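Local coordinates for alginate lyase (Paenibacillus sp. FPU-7, PDB 6KFN), which probably cleaves the polysaccharide alginate by beta-elimination, using a right-handed parallel beta-helix fold, at residues D25-E31 / T52-S58; P61-Y67 / G86-A92; F121-S125 / T160-S164; K163-N168 / G189-I194; I194-F200 / I224-Y230. All coordinates share one frame; numbering follows the deposited sequence.

Contact 1 (D25-E31 / T52-S58); sequences DDIVLAE and TIRSAGS
Strands 25-29 and 52-55 lie on neighbouring coils of the parallel beta-helix, near its N-terminal end, and pair Asp26 with Thr52 through to Leu29 with Ser55. Their directions differ by 22°. Five backbone hydrogen bonds join them, from Thr52 N to Asp25 O at one end to Ala56 N to Leu29 O at the other. A water also bridges Asp25 O and Thr52 OG1.

Asp26, Val28, Thr52 and Arg54 share one face of the sheet. There Arg54 grips Asp26 side-on in a salt bridge. NE donates to the syn lone pair of OD1 of Asp26 at 2.9 Å, and NH2 of Arg54 reaches OD2 of Asp26 at 2.9 Å. The two flat groups are nearly coplanar, 27° apart. Arg54 has CG between its backbone N and carbonyl carbon (chi1 66°), and the extended chain then carries the head across to the carboxylate. Val28 CG2 lies over one face of the guanidinium, 3.5 Å from Arg54 NH2. Its other branch, Val28 CG1, packs on Ala56 CB at 3.8 Å.

Ile27, Leu29 and Ile53 point to the other face, where Leu14 of helix 11-19 touches both isoleucines. Leu29 CD1 meets Ile53 CG1 at 4.0 Å. Past the strands, Glu31 OE1 comes within 3.3 Å of Gly57 CA, while OE2 accepts from Asn60 N.

A leucine in place of Arg54 would probably leave the Asp26 carboxylate without its cationic mate and Val28 without the flat group beneath it. Backbone bonds thus join the coils, with a salt bridge on the more open face and aliphatic packing inside.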
# COMPACT_ATOMS: atom_id res chain seq x y z
N ASP A 25 20.73 11.19 9.19
CA ASP A 25 20.31 12.44 8.57
C ASP A 25 18.82 12.68 8.82
O ASP A 25 18.01 11.76 8.77
CB ASP A 25 20.58 12.46 7.07
CG ASP A 25 22.00 12.74 6.67
OD1 ASP A 25 22.83 13.09 7.56
OD2 ASP A 25 22.26 12.67 5.46
N ASP A 26 18.47 13.96 8.98
CA ASP A 26 17.08 14.44 9.09
C ASP A 26 16.91 15.48 7.98
O ASP A 26 17.38 16.60 8.11
CB ASP A 26 16.87 15.02 10.47
CG ASP A 26 15.44 15.34 10.80
OD1 ASP A 26 14.53 14.83 10.13
OD2 ASP A 26 15.24 16.09 11.82
N ILE A 27 16.26 15.05 6.90
CA ILE A 27 16.00 15.88 5.73
C ILE A 27 14.60 16.47 5.92
O ILE A 27 13.61 15.74 5.89
CB ILE A 27 16.12 15.07 4.44
CG1 ILE A 27 17.49 14.41 4.33
CG2 ILE A 27 15.81 15.97 3.25
CD1 ILE A 27 17.58 13.38 3.19
N VAL A 28 14.56 17.78 6.16
CA VAL A 28 13.36 18.47 6.63
C VAL A 28 12.87 19.40 5.53
O VAL A 28 13.57 20.35 5.17
CB VAL A 28 13.62 19.23 7.93
CG1 VAL A 28 12.32 19.82 8.45
CG2 VAL A 28 14.28 18.32 8.99
N LEU A 29 11.70 19.10 4.97
CA LEU A 29 11.19 19.78 3.80
C LEU A 29 10.19 20.87 4.17
O LEU A 29 9.26 20.66 4.95
CB LEU A 29 10.55 18.77 2.86
CG LEU A 29 11.47 17.64 2.40
CD1 LEU A 29 10.80 16.82 1.34
CD2 LEU A 29 12.81 18.18 1.93
N ALA A 30 10.39 22.06 3.60
CA ALA A 30 9.59 23.22 3.95
C ALA A 30 8.11 23.03 3.66
O ALA A 30 7.72 22.53 2.61
CB ALA A 30 10.10 24.43 3.17
N GLU A 31 7.26 23.46 4.60
CA GLU A 31 5.82 23.45 4.39
C GLU A 31 5.44 24.31 3.20
O GLU A 31 6.03 25.35 2.95
CB GLU A 31 5.09 23.94 5.63
CG GLU A 31 5.13 22.95 6.78
CD GLU A 31 4.22 23.38 7.90
OE1 GLU A 31 4.72 23.85 8.93
OE2 GLU A 31 2.98 23.30 7.73
N THR A 52 15.87 10.05 7.71
CA THR A 52 14.53 10.61 7.74
C THR A 52 14.34 11.62 6.61
O THR A 52 15.19 12.48 6.39
CB THR A 52 14.26 11.27 9.09
OG1 THR A 52 14.38 10.26 10.10
CG2 THR A 52 12.88 11.89 9.19
N ILE A 53 13.19 11.53 5.94
CA ILE A 53 12.68 12.60 5.09
C ILE A 53 11.30 12.95 5.64
O ILE A 53 10.45 12.08 5.76
CB ILE A 53 12.64 12.18 3.63
CG1 ILE A 53 12.25 13.40 2.76
CG2 ILE A 53 11.98 10.88 3.41
CD1 ILE A 53 12.37 13.06 1.29
N ARG A 54 11.10 14.22 5.99
CA ARG A 54 9.86 14.61 6.64
C ARG A 54 9.49 16.02 6.27
O ARG A 54 10.33 16.83 5.89
CB ARG A 54 9.94 14.43 8.16
CG ARG A 54 10.93 15.36 8.82
CD ARG A 54 10.99 15.08 10.30
NE ARG A 54 12.01 15.88 10.97
CZ ARG A 54 11.82 17.05 11.54
NH1 ARG A 54 10.63 17.64 11.56
NH2 ARG A 54 12.85 17.68 12.09
N SER A 55 8.23 16.34 6.47
CA SER A 55 7.77 17.70 6.37
C SER A 55 8.16 18.45 7.66
O SER A 55 8.14 17.90 8.77
CB SER A 55 6.25 17.63 6.15
OG SER A 55 5.69 18.87 5.84
N ALA A 56 8.46 19.73 7.48
CA ALA A 56 8.79 20.58 8.62
C ALA A 56 7.60 20.74 9.56
O ALA A 56 7.80 20.96 10.75
CB ALA A 56 9.26 21.97 8.13
N GLY A 57 6.38 20.64 9.05
CA GLY A 57 5.19 20.71 9.88
C GLY A 57 4.01 20.13 9.14
O GLY A 57 4.11 19.74 7.97
N SER A 58 2.87 20.05 9.83
CA SER A 58 1.69 19.38 9.29
C SER A 58 0.58 20.31 8.87
O SER A 58 -0.45 19.83 8.42
CB SER A 58 1.13 18.38 10.29
OG SER A 58 0.83 19.03 11.50
O HOH W 1 17.08 10.28 10.91

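Contact 2 (P61-Y67 / G86-A92); sequences PAVLSGY and GLKMTGA
Pro61 starts the contact by setting CB 3.4 Å from Gly86 O. Its ring also meets the lysine chain, with Pro61 CD 4.0 Å from Lys88 CE. Lys88 leaves the backbone with CG anti to its carbonyl carbon (chi1 -65°) and stays extended, which brings NZ to a water shared with Pro61 O.

Ala62 O accepts from Lys88 N in a nearly straight bond of 174°. Ala62 CB packs on Leu87 CD2 at 3.8 Å, and Leu29 touches both residues from an earlier strand. Val63 uses both branches: CG2 rests 3.8 Å from Lys88 CD, and CG1 lies 3.7 Å from Thr90 CG2. Leu64 bonds in both directions, its N to Lys88 O and its O to Thr90 N. Its side chain is on the buried face, beside Met89 and close to Leu29.

Ser65 returns to the face of Val63, Lys88 and Thr90. Its CA makes a CA-H...O contact of 3.2 Å to Thr90 O, and its OG donates to the carbonyl O of the next residue, Gly66. Gly66 N then donates to Thr90 O at 3.0 Å. A CB on Gly66 would run into Gly91 O and Ala92 CB, so a side chain has no room here. Thr90 OG1 has its own partner, Tyr112 O, on the following coil.

At Gly91 the chain turns a corner with positive phi (72°), which favours glycine. A short parallel strand pair followed by such a corner is typical of one face of a parallel beta-helix passing to the next.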
# COMPACT_ATOMS: atom_id res chain seq x y z
N PRO A 61 1.63 20.33 4.56
CA PRO A 61 2.75 19.40 4.32
C PRO A 61 3.47 19.68 3.02
O PRO A 61 2.87 19.99 2.00
CB PRO A 61 2.08 18.03 4.30
CG PRO A 61 0.85 18.23 5.16
CD PRO A 61 0.38 19.62 4.86
N ALA A 62 4.79 19.46 3.03
CA ALA A 62 5.56 19.41 1.81
C ALA A 62 5.02 18.33 0.87
O ALA A 62 4.55 17.28 1.32
CB ALA A 62 7.03 19.15 2.14
N VAL A 63 5.15 18.58 -0.42
CA VAL A 63 4.66 17.71 -1.48
C VAL A 63 5.82 17.24 -2.34
O VAL A 63 6.60 18.06 -2.83
CB VAL A 63 3.65 18.43 -2.39
CG1 VAL A 63 3.14 17.49 -3.49
CG2 VAL A 63 2.47 19.00 -1.59
N LEU A 64 5.92 15.92 -2.55
CA LEU A 64 6.79 15.36 -3.56
C LEU A 64 5.94 15.05 -4.78
O LEU A 64 5.05 14.22 -4.73
CB LEU A 64 7.49 14.08 -3.09
CG LEU A 64 8.27 14.15 -1.79
CD1 LEU A 64 9.02 12.86 -1.57
CD2 LEU A 64 9.20 15.33 -1.77
N SER A 65 6.20 15.78 -5.88
CA SER A 65 5.46 15.58 -7.12
C SER A 65 6.36 15.03 -8.20
O SER A 65 7.49 15.51 -8.37
CB SER A 65 4.87 16.87 -7.62
OG SER A 65 4.13 16.64 -8.82
N GLY A 66 5.88 14.05 -8.98
CA GLY A 66 6.55 13.74 -10.23
C GLY A 66 6.25 14.79 -11.29
O GLY A 66 5.59 15.80 -11.06
N TYR A 67 6.74 14.50 -12.49
CA TYR A 67 6.55 15.39 -13.63
C TYR A 67 5.26 15.13 -14.38
O TYR A 67 4.79 16.03 -15.09
CB TYR A 67 7.67 15.18 -14.62
CG TYR A 67 9.02 15.50 -14.04
CD1 TYR A 67 9.41 16.82 -13.86
CD2 TYR A 67 9.90 14.49 -13.68
CE1 TYR A 67 10.64 17.14 -13.36
CE2 TYR A 67 11.14 14.79 -13.15
CZ TYR A 67 11.51 16.12 -13.01
OH TYR A 67 12.75 16.43 -12.49
N GLY A 86 4.98 12.44 7.12
CA GLY A 86 4.27 13.69 7.02
C GLY A 86 4.25 14.34 5.68
O GLY A 86 3.97 15.52 5.59
N LEU A 87 4.50 13.63 4.62
CA LEU A 87 4.60 14.17 3.28
C LEU A 87 3.39 13.81 2.43
O LEU A 87 2.75 12.78 2.63
CB LEU A 87 5.84 13.59 2.60
CG LEU A 87 7.18 14.02 3.25
CD1 LEU A 87 8.32 13.18 2.73
CD2 LEU A 87 7.46 15.44 2.94
N LYS A 88 3.14 14.65 1.45
CA LYS A 88 2.25 14.34 0.35
C LYS A 88 3.07 13.84 -0.83
O LYS A 88 4.19 14.33 -1.07
CB LYS A 88 1.45 15.59 -0.04
CG LYS A 88 0.52 16.10 1.02
CD LYS A 88 -0.18 17.42 0.67
CE LYS A 88 -1.23 17.80 1.64
NZ LYS A 88 -1.85 19.09 1.19
N MET A 89 2.52 12.89 -1.58
CA MET A 89 3.14 12.36 -2.78
C MET A 89 2.09 12.33 -3.89
O MET A 89 1.00 11.79 -3.69
CB MET A 89 3.70 10.93 -2.60
CG MET A 89 4.97 10.78 -1.77
SD MET A 89 4.65 10.76 -0.02
CE MET A 89 6.36 10.46 0.57
N THR A 90 2.42 12.88 -5.05
CA THR A 90 1.46 12.99 -6.12
C THR A 90 2.14 13.04 -7.47
O THR A 90 3.35 13.18 -7.58
CB THR A 90 0.60 14.25 -5.87
OG1 THR A 90 -0.55 14.24 -6.72
CG2 THR A 90 1.33 15.55 -6.12
N GLY A 91 1.30 12.99 -8.52
CA GLY A 91 1.77 13.46 -9.80
C GLY A 91 2.78 12.58 -10.52
O GLY A 91 3.67 13.09 -11.23
N ALA A 92 2.66 11.29 -10.37
CA ALA A 92 3.58 10.33 -10.96
C ALA A 92 2.83 9.05 -11.26
O ALA A 92 1.72 8.83 -10.79
CB ALA A 92 4.76 10.04 -10.04
O HOH W 2 0.35 20.95 1.47

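Contact 3 (F121-S125 / T160-S164); sequences FRDGS and TYNKS
Arg122 meets Tyr161 where a type I' beta turn, Arg122 to Ser125, follows strand 119-122 of the beta-helix. The partner lies in the long loop between strands 149-151 and 169-171. Beyond CB, the arginine chain passes over one face of the tyrosine ring. CG is 4.0 Å from Tyr161 CG. CD sits over the face, 3.9 Å from the centroid of the Tyr161 ring, in a CH-pi contact. The chain then bends at chi3 (69°), and the guanidinium comes to lie flat on the ring, planes 9° apart. NE is above the ring centre and also forms a salt bridge with Asp99. CZ reaches Tyr161 CZ at 3.5 Å, an off-centre cation-pi stack. At the tip, NH1 is near the tyrosine hydroxyl but poorly angled for a hydrogen bond. Thr160 CG2 covers the opposite face of the ring, so the tyrosine is sandwiched.

A serine in place of Tyr161 would probably leave the Arg122 guanidinium without the face it stacks on and open a gap beside Thr160 CG2.

Next along the turn, Asp123 OD1 accepts from Asn162 N at 2.9 Å, on its anti side and almost straight (172°). A water joins Asp123 N to Asn162 O, which also takes a weak bond from Gly124 N. Asn162 OD1 in turn accepts from Ser164 N, closing an Asx turn that shapes this part of the loop. Gly124, whose backbone angles call for glycine, brings its CA to 3.4 Å from Ser164 O in a CA-H...O contact.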
# COMPACT_ATOMS: atom_id res chain seq x y z
N PHE A 121 5.48 -2.50 -2.59
CA PHE A 121 6.61 -3.20 -1.95
C PHE A 121 7.10 -4.27 -2.93
O PHE A 121 6.37 -5.22 -3.21
CB PHE A 121 6.17 -3.87 -0.66
CG PHE A 121 5.58 -2.94 0.37
CD1 PHE A 121 6.40 -2.24 1.21
CD2 PHE A 121 4.23 -2.76 0.48
CE1 PHE A 121 5.89 -1.39 2.16
CE2 PHE A 121 3.70 -1.91 1.43
CZ PHE A 121 4.55 -1.22 2.29
N ARG A 122 8.31 -4.10 -3.48
CA ARG A 122 8.76 -4.96 -4.57
C ARG A 122 10.16 -5.49 -4.31
O ARG A 122 10.95 -4.94 -3.53
CB ARG A 122 8.68 -4.16 -5.89
CG ARG A 122 8.73 -5.00 -7.16
CD ARG A 122 8.49 -4.21 -8.42
NE ARG A 122 9.61 -3.31 -8.69
CZ ARG A 122 9.65 -2.48 -9.72
NH1 ARG A 122 8.68 -2.43 -10.61
NH2 ARG A 122 10.70 -1.67 -9.86
N ASP A 123 10.49 -6.56 -5.03
CA ASP A 123 11.86 -7.06 -5.09
C ASP A 123 12.42 -7.31 -3.70
O ASP A 123 13.49 -6.85 -3.32
CB ASP A 123 12.76 -6.15 -5.93
CG ASP A 123 14.07 -6.78 -6.32
OD1 ASP A 123 14.15 -8.01 -6.38
OD2 ASP A 123 15.01 -6.01 -6.61
N GLY A 124 11.67 -8.11 -2.92
CA GLY A 124 12.16 -8.54 -1.62
C GLY A 124 11.97 -7.54 -0.49
O GLY A 124 12.39 -7.84 0.63
N SER A 125 11.35 -6.41 -0.74
CA SER A 125 11.19 -5.38 0.29
C SER A 125 10.36 -5.93 1.44
O SER A 125 9.19 -6.27 1.24
CB SER A 125 10.46 -4.17 -0.30
OG SER A 125 11.27 -3.48 -1.23
N THR A 160 12.18 -11.86 -12.38
CA THR A 160 12.70 -10.52 -12.49
C THR A 160 12.91 -9.86 -11.14
O THR A 160 13.92 -9.20 -10.91
CB THR A 160 11.73 -9.66 -13.35
OG1 THR A 160 11.60 -10.28 -14.66
CG2 THR A 160 12.19 -8.25 -13.53
N TYR A 161 11.94 -9.98 -10.25
CA TYR A 161 11.93 -9.36 -8.93
C TYR A 161 11.76 -10.45 -7.87
O TYR A 161 10.96 -11.37 -8.05
CB TYR A 161 10.80 -8.35 -8.79
CG TYR A 161 10.87 -7.21 -9.76
CD1 TYR A 161 11.96 -6.36 -9.81
CD2 TYR A 161 9.85 -6.98 -10.64
CE1 TYR A 161 12.04 -5.31 -10.71
CE2 TYR A 161 9.87 -5.92 -11.55
CZ TYR A 161 11.00 -5.10 -11.59
OH TYR A 161 11.09 -4.05 -12.49
N ASN A 162 12.47 -10.31 -6.75
CA ASN A 162 12.31 -11.25 -5.65
C ASN A 162 10.88 -11.17 -5.13
O ASN A 162 10.41 -10.10 -4.71
CB ASN A 162 13.35 -10.88 -4.59
CG ASN A 162 13.37 -11.79 -3.40
OD1 ASN A 162 12.47 -12.49 -3.07
ND2 ASN A 162 14.43 -11.68 -2.65
N LYS A 163 10.20 -12.31 -5.14
CA LYS A 163 8.80 -12.39 -4.74
C LYS A 163 8.60 -12.15 -3.25
O LYS A 163 7.46 -11.88 -2.81
CB LYS A 163 8.25 -13.77 -5.11
CG LYS A 163 8.76 -14.92 -4.22
CD LYS A 163 8.41 -16.26 -4.78
CE LYS A 163 8.71 -17.38 -3.80
NZ LYS A 163 8.65 -18.74 -4.40
N SER A 164 9.65 -12.31 -2.45
CA SER A 164 9.51 -12.37 -0.99
C SER A 164 9.52 -10.97 -0.36
O SER A 164 10.40 -10.61 0.43
CB SER A 164 10.62 -13.24 -0.41
OG SER A 164 10.53 -14.59 -0.87
O HOH W 3 8.39 -8.31 -5.58

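Contact 4 (K163-N168 / G189-I194)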
# COMPACT_ATOMS: atom_id res chain seq x y z
N LYS A 163 10.20 -12.31 -5.14
CA LYS A 163 8.80 -12.39 -4.74
C LYS A 163 8.60 -12.15 -3.25
O LYS A 163 7.46 -11.88 -2.81
CB LYS A 163 8.25 -13.77 -5.11
CG LYS A 163 8.76 -14.92 -4.22
CD LYS A 163 8.41 -16.26 -4.78
CE LYS A 163 8.71 -17.38 -3.80
NZ LYS A 163 8.65 -18.74 -4.40
N SER A 164 9.65 -12.31 -2.45
CA SER A 164 9.51 -12.37 -0.99
C SER A 164 9.52 -10.97 -0.36
O SER A 164 10.40 -10.61 0.43
CB SER A 164 10.62 -13.24 -0.41
OG SER A 164 10.53 -14.59 -0.87
N ALA A 165 8.50 -10.19 -0.70
CA ALA A 165 8.24 -8.91 -0.06
C ALA A 165 7.39 -9.21 1.16
O ALA A 165 6.15 -9.22 1.11
CB ALA A 165 7.53 -7.97 -1.04
N ASP A 166 8.07 -9.53 2.27
CA ASP A 166 7.49 -10.25 3.38
C ASP A 166 7.35 -9.39 4.64
O ASP A 166 8.13 -8.46 4.88
CB ASP A 166 8.33 -11.47 3.70
CG ASP A 166 8.24 -12.57 2.60
OD1 ASP A 166 7.42 -12.45 1.68
OD2 ASP A 166 9.00 -13.56 2.67
N ARG A 167 6.36 -9.76 5.46
CA ARG A 167 6.18 -9.17 6.78
C ARG A 167 5.97 -7.66 6.72
O ARG A 167 6.31 -6.94 7.66
CB ARG A 167 7.32 -9.55 7.75
CG ARG A 167 7.48 -11.05 7.92
CD ARG A 167 8.74 -11.40 8.77
NE ARG A 167 9.96 -10.92 8.15
CZ ARG A 167 10.56 -11.43 7.09
NH1 ARG A 167 10.24 -12.63 6.63
NH2 ARG A 167 11.51 -10.75 6.48
N ASN A 168 5.38 -7.17 5.63
CA ASN A 168 5.03 -5.77 5.54
C ASN A 168 3.69 -5.53 6.23
O ASN A 168 2.79 -6.35 6.19
CB ASN A 168 4.99 -5.33 4.07
CG ASN A 168 6.36 -5.42 3.45
OD1 ASN A 168 7.30 -4.78 3.94
ND2 ASN A 168 6.50 -6.18 2.37
N GLY A 189 3.66 -15.30 -3.45
CA GLY A 189 5.07 -15.25 -3.10
C GLY A 189 5.39 -14.48 -1.84
O GLY A 189 6.46 -14.66 -1.27
N THR A 190 4.47 -13.58 -1.43
CA THR A 190 4.65 -12.84 -0.19
C THR A 190 4.15 -13.65 0.99
O THR A 190 3.19 -14.41 0.88
CB THR A 190 3.93 -11.48 -0.24
OG1 THR A 190 2.49 -11.66 -0.20
CG2 THR A 190 4.35 -10.64 -1.42
N VAL A 191 4.79 -13.42 2.14
CA VAL A 191 4.44 -14.09 3.38
C VAL A 191 4.30 -13.07 4.49
O VAL A 191 5.17 -12.23 4.68
CB VAL A 191 5.52 -15.14 3.74
CG1 VAL A 191 5.29 -15.75 5.04
CG2 VAL A 191 5.63 -16.21 2.66
N GLY A 192 3.21 -13.18 5.26
CA GLY A 192 3.11 -12.47 6.52
C GLY A 192 2.63 -11.03 6.47
O GLY A 192 2.85 -10.28 7.41
N THR A 193 2.00 -10.64 5.37
CA THR A 193 1.46 -9.28 5.26
C THR A 193 0.38 -9.08 6.31
O THR A 193 -0.51 -9.92 6.44
CB THR A 193 0.86 -9.08 3.87
OG1 THR A 193 1.81 -9.41 2.85
CG2 THR A 193 0.45 -7.62 3.65
N ILE A 194 0.42 -7.94 7.00
CA ILE A 194 -0.59 -7.57 7.98
C ILE A 194 -1.32 -6.34 7.46
O ILE A 194 -0.69 -5.35 7.07
CB ILE A 194 0.05 -7.27 9.36
CG1 ILE A 194 0.79 -8.48 9.89
CG2 ILE A 194 -1.04 -6.74 10.34
CD1 ILE A 194 1.45 -8.28 11.22
O HOH W 4 4.46 -8.47 3.14
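Gly189, Asn168 and Val191 carry much of this contact between two loops on successive coils of the beta-helix, leading to strands 169-171 and 194-196. Lys163 CG lies 3.9 Å from Gly189 CA, where a CB would run into Lys163 CB. The backbone angles of Gly189 by themselves call for glycine.

Val191 is bonded through both backbone groups. Its N donates to Asp166 OD1 at 2.8 Å, meeting the carboxylate from above its plane, 62° out of it. Val191 O accepts from Arg167 N at 2.9 Å, in the carbonyl plane. Asp166 can sit over Val191 because its CG is anti to the carbonyl carbon (chi1 -70°). The guanidinium of Arg167 is engaged elsewhere, by Asp127.

Asn168 O takes Ile194 N at 3.0 Å, where strand 194-196 begins, and Thr193 CA adds a CA-H...O contact to the same oxygen. The Asn168 side-chain amide is held by Ser125 O and Asn128 ND2. A water knits the loops together: it donates to Ala165 O, accepts from Asn168 N, and is hydrogen-bonded to Thr193 OG1 at 2.8 Å. Nearer Gly189, Thr190 turns CG2 to the other backbone, 3.4 Å from Ala165 O and 3.6 Å from Lys163 O.

Contact 5 (I194-F200 / I224-Y230); sequences IVENSVF and IRNNIGY
Ile224 lies side by side with Val195 on the buried face, its CD1 3.6 Å from Val195 CG2. Arg225 N donates to Val195 O. The arginine side chain is on the other face, beside Glu196, which has two conformers. In one of them Arg225 grips the carboxylate side-on with two nitrogens on one oxygen: NH2 is 2.9 Å and NE 3.0 Å from Glu196 OE1. Glu196 OE2 has Ser171 OG as a further partner.

Asn226 breaks the strand with positive phi, as Asn197 does one coil earlier. Their side chains point the same way with amide planes 9° apart, and a water bridges Asn197 OD1 and Asn226 ND2. A second water joins Asn226 O to Ser198 O.

Asn227 turns its amide inward beneath the bend. Its ND2 reaches Val195 O at 3.1 Å from above the carbonyl plane, so that oxygen takes two donors. Its OD1 accepts from Ser198 N at 2.9 Å on a lone pair. One side chain thus spans the corner of the neighbouring coil, and Asn259 bonds in the same way to Ile224 O and Asn227 N. Such repeated asparagines at the turns between faces are well known in pectate lyase-like parallel beta-helices.

Ile228 pairs with Val199, its N bonded to Ser198 O and its O to Phe200 N. Gly229 lies beside Phe200, whose CE2 meets Asn227 CB at 3.7 Å. Tyr230 N donates to Phe200 O. The tyrosine presents its ring edge to Val199, CE2 to CG1 at 3.7 Å, and the ring also meets that of Tyr262, nearly parallel to it.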
# COMPACT_ATOMS: atom_id res chain seq x y z
N ILE A 194 0.42 -7.94 7.00
CA ILE A 194 -0.59 -7.57 7.98
C ILE A 194 -1.32 -6.34 7.46
O ILE A 194 -0.69 -5.35 7.07
CB ILE A 194 0.05 -7.27 9.36
CG1 ILE A 194 0.79 -8.48 9.89
CG2 ILE A 194 -1.04 -6.74 10.34
CD1 ILE A 194 1.45 -8.28 11.22
N VAL A 195 -2.67 -6.39 7.51
CA VAL A 195 -3.51 -5.23 7.22
C VAL A 195 -4.40 -5.06 8.45
O VAL A 195 -5.22 -5.95 8.74
CB VAL A 195 -4.39 -5.43 5.99
CG1 VAL A 195 -5.22 -4.18 5.77
CG2 VAL A 195 -3.52 -5.77 4.76
N GLU A 196 -4.23 -3.96 9.17
CA GLU A 196 -4.94 -3.80 10.44
C GLU A 196 -5.43 -2.38 10.60
O GLU A 196 -4.81 -1.41 10.15
CB GLU A 196 -4.04 -4.16 11.66
CG GLU A 196 -2.83 -3.23 11.79
CD GLU A 196 -1.97 -3.51 13.01
OE1 GLU A 196 -2.10 -4.62 13.57
OE2 GLU A 196 -1.14 -2.62 13.35
N ASN A 197 -6.56 -2.25 11.31
CA ASN A 197 -7.04 -0.96 11.79
C ASN A 197 -7.26 0.06 10.68
O ASN A 197 -7.12 1.27 10.92
CB ASN A 197 -6.12 -0.38 12.87
CG ASN A 197 -5.85 -1.36 13.98
OD1 ASN A 197 -6.68 -2.11 14.37
ND2 ASN A 197 -4.63 -1.32 14.51
N SER A 198 -7.58 -0.40 9.49
CA SER A 198 -7.65 0.43 8.31
C SER A 198 -9.11 0.61 7.86
O SER A 198 -10.00 -0.09 8.32
CB SER A 198 -6.75 -0.14 7.21
OG SER A 198 -5.37 -0.05 7.62
N VAL A 199 -9.31 1.58 6.96
CA VAL A 199 -10.64 1.94 6.50
C VAL A 199 -10.61 2.00 4.98
O VAL A 199 -9.78 2.71 4.40
CB VAL A 199 -11.13 3.27 7.08
CG1 VAL A 199 -12.55 3.59 6.55
CG2 VAL A 199 -11.12 3.22 8.59
N PHE A 200 -11.53 1.28 4.35
CA PHE A 200 -11.61 1.16 2.90
C PHE A 200 -12.87 1.86 2.40
O PHE A 200 -13.98 1.44 2.68
CB PHE A 200 -11.65 -0.32 2.50
CG PHE A 200 -10.58 -1.15 3.16
CD1 PHE A 200 -9.25 -0.72 3.21
CD2 PHE A 200 -10.91 -2.33 3.81
CE1 PHE A 200 -8.29 -1.47 3.89
CE2 PHE A 200 -9.95 -3.09 4.47
CZ PHE A 200 -8.64 -2.66 4.52
N ILE A 224 -5.59 -10.08 8.25
CA ILE A 224 -6.48 -8.99 7.89
C ILE A 224 -7.38 -8.80 9.12
O ILE A 224 -8.32 -9.59 9.32
CB ILE A 224 -7.29 -9.32 6.63
CG1 ILE A 224 -6.38 -9.84 5.50
CG2 ILE A 224 -8.20 -8.18 6.26
CD1 ILE A 224 -5.30 -8.91 5.02
N ARG A 225 -7.07 -7.81 9.95
CA ARG A 225 -7.72 -7.70 11.24
C ARG A 225 -8.19 -6.28 11.55
O ARG A 225 -7.50 -5.29 11.34
CB ARG A 225 -6.79 -8.19 12.39
CG ARG A 225 -5.52 -7.45 12.55
CD ARG A 225 -4.67 -8.05 13.66
NE ARG A 225 -3.37 -7.38 13.79
CZ ARG A 225 -2.24 -7.97 14.12
NH1 ARG A 225 -2.20 -9.26 14.39
NH2 ARG A 225 -1.15 -7.25 14.16
N ASN A 226 -9.41 -6.21 12.08
CA ASN A 226 -9.91 -4.97 12.69
C ASN A 226 -9.99 -3.82 11.68
O ASN A 226 -9.76 -2.66 12.04
CB ASN A 226 -9.08 -4.59 13.91
CG ASN A 226 -9.03 -5.75 14.88
OD1 ASN A 226 -10.01 -6.48 15.06
ND2 ASN A 226 -7.82 -6.05 15.39
N ASN A 227 -10.38 -4.13 10.45
CA ASN A 227 -10.57 -3.14 9.40
C ASN A 227 -12.07 -2.89 9.19
O ASN A 227 -12.89 -3.71 9.55
CB ASN A 227 -9.96 -3.60 8.09
CG ASN A 227 -8.48 -3.94 8.26
OD1 ASN A 227 -7.66 -3.08 8.48
ND2 ASN A 227 -8.15 -5.23 8.15
N ILE A 228 -12.37 -1.75 8.56
CA ILE A 228 -13.73 -1.39 8.18
C ILE A 228 -13.77 -1.13 6.68
O ILE A 228 -12.95 -0.36 6.18
CB ILE A 228 -14.21 -0.12 8.93
CG1 ILE A 228 -14.16 -0.34 10.44
CG2 ILE A 228 -15.62 0.25 8.45
CD1 ILE A 228 -14.35 0.96 11.25
N GLY A 229 -14.70 -1.79 5.99
CA GLY A 229 -14.87 -1.56 4.56
C GLY A 229 -16.26 -1.08 4.21
O GLY A 229 -17.25 -1.63 4.68
N TYR A 230 -16.30 -0.04 3.36
CA TYR A 230 -17.54 0.56 2.89
C TYR A 230 -17.66 0.34 1.39
O TYR A 230 -16.91 0.93 0.60
CB TYR A 230 -17.55 2.07 3.17
CG TYR A 230 -17.48 2.43 4.62
CD1 TYR A 230 -18.60 2.32 5.43
CD2 TYR A 230 -16.32 2.90 5.21
CE1 TYR A 230 -18.57 2.67 6.76
CE2 TYR A 230 -16.27 3.28 6.53
CZ TYR A 230 -17.42 3.17 7.32
OH TYR A 230 -17.43 3.52 8.65
O HOH W 5 -5.36 -4.73 15.01
O HOH W 6 -10.57 0.08 11.20

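In the fold
From the N terminus, the contacts follow the coils of the beta-helix in series, and none nests in or crosses another. Contact 1 closes a loop of 20 residues beside helix 11-19. Contact 2 opens just after it and touches it, Ser55 lying against Ala62 and Gly86, so the first coils are tied on two adjoining faces. Contact 3 lies about 24 Å from contact 2, centre to centre, and holds the long loop after strand 149-151 to the end of strand 119-122. Contact 4 begins where contact 3 ends, sharing Lys163 and Ser164, and joins that loop to the next coil. Contact 5 starts at Ile194, the last residue of contact 4, and continues the stacking along the following strands.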